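Local coordinates for centrosomal protein of 104 kDa (Homo sapiens, PDB 5LPH) that is required for ciliogenesis and for structural integrity at the ciliary tip, and interacts with tubulin, this chain being its HEAT-repeat TOG domain, at residues A[94-98]-A[139-143]; A[177-183]-A[213-217]; A[219-223]-A[255-260]. Numbering follows the deposited sequence.

From the N terminus the three contacts follow one another in series; none nests in or crosses another, so each closes its own loop of 29 to 40 intervening residues along the helical array. Interaction 1 joins helix 83-100 to helix 131-147 across helix 106-126. Interaction 2 links Gln177 and the short helix 178-183 to the loop after helix 193-210, bringing the end of HEAT 1 against the start of HEAT 2. Interaction 3 carries helix 219-229 onto the turn that follows helix 235-252. Tyr182 packs on Ile142, joining interactions 1 and 2, while Phe217 meets Val222 between interactions 2 and 3; the centres of interactions 1 and 3 lie about 32 Å apart.

Interaction 1: A[94-98]-A[139-143]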
# COMPACT_ATOMS: atom_id res chain seq x y z
N VAL A 94 -7.85 -5.91 -12.28
CA VAL A 94 -6.94 -5.84 -11.13
C VAL A 94 -5.63 -6.59 -11.41
O VAL A 94 -4.56 -6.13 -10.99
CB VAL A 94 -7.63 -6.33 -9.84
CG1 VAL A 94 -6.63 -6.54 -8.71
CG2 VAL A 94 -8.69 -5.33 -9.40
N PHE A 95 -5.72 -7.72 -12.11
CA PHE A 95 -4.53 -8.47 -12.54
C PHE A 95 -3.58 -7.60 -13.39
O PHE A 95 -2.36 -7.62 -13.18
CB PHE A 95 -4.93 -9.76 -13.28
CG PHE A 95 -3.78 -10.48 -13.93
CD1 PHE A 95 -3.42 -10.21 -15.24
CD2 PHE A 95 -3.06 -11.44 -13.23
CE1 PHE A 95 -2.36 -10.86 -15.85
CE2 PHE A 95 -1.99 -12.10 -13.83
CZ PHE A 95 -1.64 -11.81 -15.14
N LEU A 96 -4.13 -6.84 -14.33
CA LEU A 96 -3.34 -5.93 -15.17
C LEU A 96 -2.83 -4.70 -14.42
O LEU A 96 -1.70 -4.28 -14.63
CB LEU A 96 -4.11 -5.52 -16.42
CG LEU A 96 -4.36 -6.61 -17.47
CD1 LEU A 96 -5.15 -6.03 -18.63
CD2 LEU A 96 -3.07 -7.23 -17.98
N VAL A 97 -3.66 -4.13 -13.54
CA VAL A 97 -3.23 -3.01 -12.67
C VAL A 97 -2.02 -3.40 -11.83
O VAL A 97 -1.05 -2.66 -11.75
CB VAL A 97 -4.39 -2.52 -11.77
CG1 VAL A 97 -3.90 -1.71 -10.57
CG2 VAL A 97 -5.37 -1.70 -12.60
N ARG A 98 -2.09 -4.59 -11.23
CA ARG A 98 -1.01 -5.10 -10.39
C ARG A 98 0.36 -5.13 -11.09
O ARG A 98 1.37 -4.79 -10.49
CB ARG A 98 -1.38 -6.51 -9.89
CG ARG A 98 -0.41 -7.14 -8.91
CD ARG A 98 -0.87 -8.54 -8.55
NE ARG A 98 0.21 -9.33 -7.97
CZ ARG A 98 0.53 -9.39 -6.68
NH1 ARG A 98 -0.13 -8.68 -5.76
NH2 ARG A 98 1.54 -10.16 -6.28
N GLU A 139 -6.01 -5.83 -1.53
CA GLU A 139 -5.03 -6.88 -1.18
C GLU A 139 -4.06 -7.22 -2.32
O GLU A 139 -2.90 -7.54 -2.06
CB GLU A 139 -5.73 -8.16 -0.70
CG GLU A 139 -6.46 -8.02 0.62
CD GLU A 139 -7.45 -9.15 0.92
OE1 GLU A 139 -8.10 -9.64 -0.03
OE2 GLU A 139 -7.60 -9.54 2.10
N ARG A 140 -4.54 -7.16 -3.56
CA ARG A 140 -3.70 -7.46 -4.72
C ARG A 140 -2.79 -6.31 -5.16
O ARG A 140 -1.81 -6.57 -5.86
CB ARG A 140 -4.57 -7.89 -5.91
CG ARG A 140 -5.38 -9.16 -5.69
CD ARG A 140 -4.51 -10.37 -5.38
NE ARG A 140 -3.63 -10.73 -6.49
CZ ARG A 140 -2.56 -11.53 -6.40
NH1 ARG A 140 -2.18 -12.05 -5.23
NH2 ARG A 140 -1.86 -11.81 -7.49
N THR A 141 -3.11 -5.07 -4.78
CA THR A 141 -2.37 -3.88 -5.25
C THR A 141 -1.52 -3.19 -4.20
O THR A 141 -0.42 -2.73 -4.53
CB THR A 141 -3.31 -2.84 -5.87
OG1 THR A 141 -4.26 -2.39 -4.90
CG2 THR A 141 -4.04 -3.42 -7.07
N ILE A 142 -1.99 -3.09 -2.95
CA ILE A 142 -1.26 -2.31 -1.94
C ILE A 142 0.16 -2.82 -1.65
O ILE A 142 1.08 -2.00 -1.57
CB ILE A 142 -2.08 -2.07 -0.61
CG1 ILE A 142 -1.35 -1.15 0.37
CG2 ILE A 142 -2.32 -3.32 0.21
CD1 ILE A 142 -1.02 0.21 -0.15
N PRO A 143 0.36 -4.15 -1.54
CA PRO A 143 1.73 -4.63 -1.30
C PRO A 143 2.71 -4.30 -2.43
O PRO A 143 3.88 -4.00 -2.18
CB PRO A 143 1.56 -6.15 -1.16
CG PRO A 143 0.11 -6.36 -0.89
CD PRO A 143 -0.57 -5.29 -1.68
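Two arginines lying face to face dominate this contact between nearly parallel helical segments, whose axes run 9.3 Å apart at 6°. Arg98 is extended, t at chi1, chi2 and chi3, and this reach lets NH1 of Arg98 donate a 2.7 Å hydrogen bond to the carbonyl O of Arg140. Pro143 has no amide proton, so the helix kinks there and the usual bond to O of Glu139 is missing. Arg140 instead folds back, m at chi1, chi2 and chi3, and lays its guanidinium flat on that of Arg98, with centres 3.8 Å apart and planes at 17°. NE of Arg98 and NH2 of Arg140, 3.3 Å apart, are both donors, so stacking sets like charges together without bonding them.

Beneath the arginines, compact beta-branched residues suit the narrow gap. Val94 (t) brings CG1 to 3.7 Å from CB of Arg140, and CG1 of Val97 lies 3.9 Å from CG2 of Thr141. With chi1 p, Thr141 turns this methyl to the valines while its OG1 bonds to the carbonyl of Cys137. Helix 106-126 covers this apolar side through Leu115 and Leu116; helix 49-56 backs Leu96, and helices 154-169 and 178-183 pack on Ile142.

Interaction 2: A[177-183]-A[213-217]; sequences QIIPSYL and GSSGF
Residues 178-183 form a short helix, preceded by Gln177, which leaves the helical conformation of the turn before it at phi/psi 61/26. Facing it, residues 213-217 make an irregular loop. The backbones come closest at Gln177 and Gly216, whose CA atoms are 4.6 Å apart. Gly213 (111/-97) and Gly216 (116/-23) adopt angles at which a CB would strike the preceding carbonyl; at Gly216 it would also crowd O of Gln177 and CB of Pro180. Between them Ser214 (-74/-14) and Ser215 (-72/-40) have helical phi/psi angles, though the loop forms no helix, and Phe217 (-76/138) is extended. Ser215, chi1 p, forms an ST turn, its OG accepting from N of Phe217 at 3.0 Å; the same OG is hydrogen-bonded to the carbonyl of Gly211.

Gln177 (m, t) lies along the loop, with CB 3.4 Å from O of Ser215 and OE1 3.7 Å from CA of Gly216. Pro180, early in the helix where its missing amide proton costs little, sets CG 3.5 Å from O of Ser215 and CB over the face of Phe217 (chi1 m, chi2 -59°). This CH-pi contact places CB of Pro180 3.6 Å from the ring centroid of Phe217, 9° off the normal. Leu183 (m, t) meets the ring edge, CD1 to CZ of Phe217 at 4.3 Å.

This is a junction between successive HEAT repeats. Although NE2 of Gln177 approaches O of Ser214 to 2.7 Å, the angle is poor for a hydrogen bond; CA of Gln177 makes a CA-H...O contact of 3.5 Å with O of Ser215. Cohesion between the segments therefore rests mainly on shape, apolar contact and the proline-aromatic pair.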
# COMPACT_ATOMS: atom_id res chain seq x y z
N GLN A 177 -10.10 -2.06 7.38
CA GLN A 177 -8.92 -2.10 8.26
C GLN A 177 -7.70 -2.85 7.69
O GLN A 177 -6.84 -3.32 8.44
CB GLN A 177 -9.28 -2.68 9.64
CG GLN A 177 -10.46 -2.02 10.32
CD GLN A 177 -10.74 -2.58 11.71
OE1 GLN A 177 -9.97 -3.40 12.23
NE2 GLN A 177 -11.84 -2.15 12.32
N ILE A 178 -7.61 -2.91 6.36
CA ILE A 178 -6.59 -3.71 5.69
C ILE A 178 -5.24 -2.97 5.62
O ILE A 178 -4.20 -3.56 5.91
CB ILE A 178 -7.06 -4.13 4.28
CG1 ILE A 178 -8.25 -5.09 4.38
CG2 ILE A 178 -5.93 -4.79 3.49
CD1 ILE A 178 -9.05 -5.21 3.11
N ILE A 179 -5.27 -1.70 5.21
CA ILE A 179 -4.03 -0.96 4.92
C ILE A 179 -3.15 -0.76 6.15
O ILE A 179 -1.94 -0.96 6.05
CB ILE A 179 -4.30 0.35 4.13
CG1 ILE A 179 -4.68 -0.01 2.69
CG2 ILE A 179 -3.09 1.29 4.14
CD1 ILE A 179 -5.26 1.11 1.85
N PRO A 180 -3.73 -0.36 7.30
CA PRO A 180 -2.93 -0.28 8.53
C PRO A 180 -2.16 -1.55 8.87
O PRO A 180 -1.04 -1.47 9.36
CB PRO A 180 -3.98 0.04 9.59
CG PRO A 180 -4.95 0.90 8.86
CD PRO A 180 -5.05 0.28 7.49
N SER A 181 -2.74 -2.71 8.57
CA SER A 181 -2.08 -3.99 8.83
C SER A 181 -0.81 -4.23 8.00
O SER A 181 0.08 -4.93 8.45
CB SER A 181 -3.08 -5.13 8.62
OG SER A 181 -2.44 -6.39 8.77
N TYR A 182 -0.75 -3.67 6.79
CA TYR A 182 0.48 -3.71 5.99
C TYR A 182 1.55 -2.78 6.53
O TYR A 182 2.74 -3.09 6.46
CB TYR A 182 0.22 -3.36 4.52
CG TYR A 182 -0.57 -4.42 3.81
CD1 TYR A 182 -0.03 -5.67 3.56
CD2 TYR A 182 -1.88 -4.18 3.40
CE1 TYR A 182 -0.76 -6.66 2.92
CE2 TYR A 182 -2.62 -5.16 2.76
CZ TYR A 182 -2.05 -6.39 2.52
OH TYR A 182 -2.80 -7.33 1.87
N LEU A 183 1.13 -1.63 7.06
CA LEU A 183 2.06 -0.60 7.53
C LEU A 183 2.73 -0.93 8.86
O LEU A 183 3.77 -0.35 9.17
CB LEU A 183 1.36 0.75 7.63
CG LEU A 183 0.77 1.29 6.32
CD1 LEU A 183 -0.06 2.54 6.58
CD2 LEU A 183 1.87 1.58 5.30
N GLY A 213 -8.32 1.82 17.37
CA GLY A 213 -9.64 1.24 17.63
C GLY A 213 -10.28 0.69 16.37
O GLY A 213 -9.97 -0.43 15.95
N SER A 214 -11.14 1.50 15.75
CA SER A 214 -11.84 1.10 14.51
C SER A 214 -10.96 1.09 13.25
O SER A 214 -11.36 0.54 12.23
CB SER A 214 -13.07 1.97 14.26
OG SER A 214 -14.11 1.66 15.16
N SER A 215 -9.77 1.70 13.32
CA SER A 215 -8.88 1.86 12.17
C SER A 215 -8.19 0.58 11.70
O SER A 215 -8.03 0.37 10.50
CB SER A 215 -7.79 2.88 12.51
OG SER A 215 -6.92 2.36 13.50
N GLY A 216 -7.76 -0.26 12.65
CA GLY A 216 -6.88 -1.39 12.36
C GLY A 216 -5.53 -1.25 13.04
O GLY A 216 -4.84 -2.23 13.25
N PHE A 217 -5.15 -0.01 13.36
CA PHE A 217 -4.03 0.25 14.27
C PHE A 217 -4.46 -0.02 15.71
O PHE A 217 -5.54 0.39 16.14
CB PHE A 217 -3.57 1.70 14.20
CG PHE A 217 -2.93 2.09 12.91
CD1 PHE A 217 -1.80 1.42 12.45
CD2 PHE A 217 -3.44 3.14 12.16
CE1 PHE A 217 -1.20 1.79 11.26
CE2 PHE A 217 -2.84 3.52 10.97
CZ PHE A 217 -1.72 2.84 10.52

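Interaction 3: A[219-223]-A[255-260]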
# COMPACT_ATOMS: atom_id res chain seq x y z
N ILE A 219 -2.52 -0.16 19.87
CA ILE A 219 -1.33 0.03 20.71
C ILE A 219 -0.43 -1.21 20.55
O ILE A 219 0.78 -1.07 20.43
CB ILE A 219 -1.71 0.25 22.20
CG1 ILE A 219 -2.38 1.63 22.40
CG2 ILE A 219 -0.48 0.17 23.09
CD1 ILE A 219 -3.23 1.72 23.66
N ASP A 220 -1.04 -2.40 20.52
CA ASP A 220 -0.31 -3.66 20.37
C ASP A 220 0.55 -3.74 19.10
O ASP A 220 1.77 -3.86 19.21
CB ASP A 220 -1.26 -4.86 20.47
CG ASP A 220 -0.53 -6.18 20.64
OD1 ASP A 220 0.21 -6.33 21.63
OD2 ASP A 220 -0.68 -7.07 19.79
N ASN A 221 -0.06 -3.65 17.92
CA ASN A 221 0.71 -3.77 16.65
C ASN A 221 1.63 -2.58 16.34
O ASN A 221 2.71 -2.75 15.78
CB ASN A 221 -0.18 -4.17 15.45
CG ASN A 221 -1.27 -3.16 15.13
OD1 ASN A 221 -1.15 -1.97 15.42
ND2 ASN A 221 -2.34 -3.64 14.52
N VAL A 222 1.23 -1.37 16.74
CA VAL A 222 2.08 -0.18 16.57
C VAL A 222 3.38 -0.26 17.40
O VAL A 222 4.47 -0.00 16.89
CB VAL A 222 1.30 1.12 16.93
CG1 VAL A 222 2.21 2.33 17.03
CG2 VAL A 222 0.18 1.38 15.92
N MSE A 223 3.25 -0.61 18.68
CA MSE A 223 4.41 -0.69 19.59
C MSE A 223 5.29 -1.86 19.26
O MSE A 223 6.52 -1.74 19.28
CB MSE A 223 3.95 -0.80 21.05
CG MSE A 223 3.27 0.48 21.56
SE MSE A 223 4.48 2.04 21.59
CE MSE A 223 6.09 1.19 22.36
N SER A 255 -0.41 2.74 29.31
CA SER A 255 -0.68 1.46 28.65
C SER A 255 0.39 0.98 27.63
O SER A 255 0.33 -0.17 27.19
CB SER A 255 -2.08 1.48 28.00
OG SER A 255 -2.34 2.72 27.37
N ILE A 256 1.36 1.83 27.28
CA ILE A 256 2.46 1.42 26.39
C ILE A 256 3.70 0.87 27.12
O ILE A 256 4.58 0.30 26.47
CB ILE A 256 2.90 2.57 25.42
CG1 ILE A 256 3.75 3.64 26.13
CG2 ILE A 256 1.69 3.20 24.75
CD1 ILE A 256 4.55 4.48 25.17
N LEU A 257 3.78 1.05 28.44
CA LEU A 257 5.01 0.72 29.19
C LEU A 257 5.33 -0.78 29.25
O LEU A 257 6.50 -1.16 29.35
CB LEU A 257 4.99 1.28 30.61
CG LEU A 257 5.32 2.74 30.85
CD1 LEU A 257 4.46 3.64 29.99
CD2 LEU A 257 5.21 3.13 32.32
N GLU A 258 4.30 -1.62 29.19
CA GLU A 258 4.47 -3.08 29.13
C GLU A 258 5.26 -3.55 27.89
O GLU A 258 5.95 -4.57 27.95
CB GLU A 258 3.11 -3.79 29.22
CG GLU A 258 2.21 -3.61 28.01
CD GLU A 258 0.74 -3.92 28.30
OE1 GLU A 258 0.17 -3.34 29.24
OE2 GLU A 258 0.15 -4.76 27.58
N TYR A 259 5.18 -2.79 26.79
CA TYR A 259 5.88 -3.11 25.53
C TYR A 259 7.38 -2.81 25.52
O TYR A 259 8.09 -3.26 24.61
CB TYR A 259 5.23 -2.39 24.35
CG TYR A 259 3.83 -2.84 24.12
CD1 TYR A 259 3.57 -3.96 23.34
CD2 TYR A 259 2.75 -2.19 24.72
CE1 TYR A 259 2.29 -4.40 23.14
CE2 TYR A 259 1.45 -2.63 24.53
CZ TYR A 259 1.23 -3.73 23.74
OH TYR A 259 -0.04 -4.19 23.55
N LEU A 260 7.84 -2.05 26.52
CA LEU A 260 9.24 -1.66 26.62
C LEU A 260 9.93 -2.39 27.77
O LEU A 260 9.25 -2.99 28.60
CB LEU A 260 9.33 -0.15 26.86
CG LEU A 260 8.89 0.74 25.69
CD1 LEU A 260 8.28 2.04 26.18
CD2 LEU A 260 10.06 1.00 24.75
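In this HEAT-repeat array, the first turn of helix 219-229 packs on the turn after helix 235-252, which includes the 3-10 segment 257-259.

Apolar contacts make up most of the interface. Ile219 and Met223, one helical turn apart, both point at the opposing segment. The branched Ile219 reaches two partners through CG2, at 4.1 Å from CG2 of Ile256 and 3.7 Å from CE2 of Tyr259. Met223, present as selenomethionine, has a long, flexible side chain coiled m at all three chi angles; this puts SE 4.2 Å from CB of Ile256 and CE 4.4 Å from CG of Leu260. Helix 271-283 closes the far side, with Phe280 against both Ile256 and Leu260.

An aromatic contact adds to this: CB of Met223 sits over the Tyr259 ring, 4.1 Å from its centroid, in a CH-pi interaction.

The polar contact lies at the exposed margin. Tyrosine suits this position because its ring packs inward while its hydroxyl reaches an acid: OH of Tyr259 donates to OD1 of Asp220 at 2.9 Å.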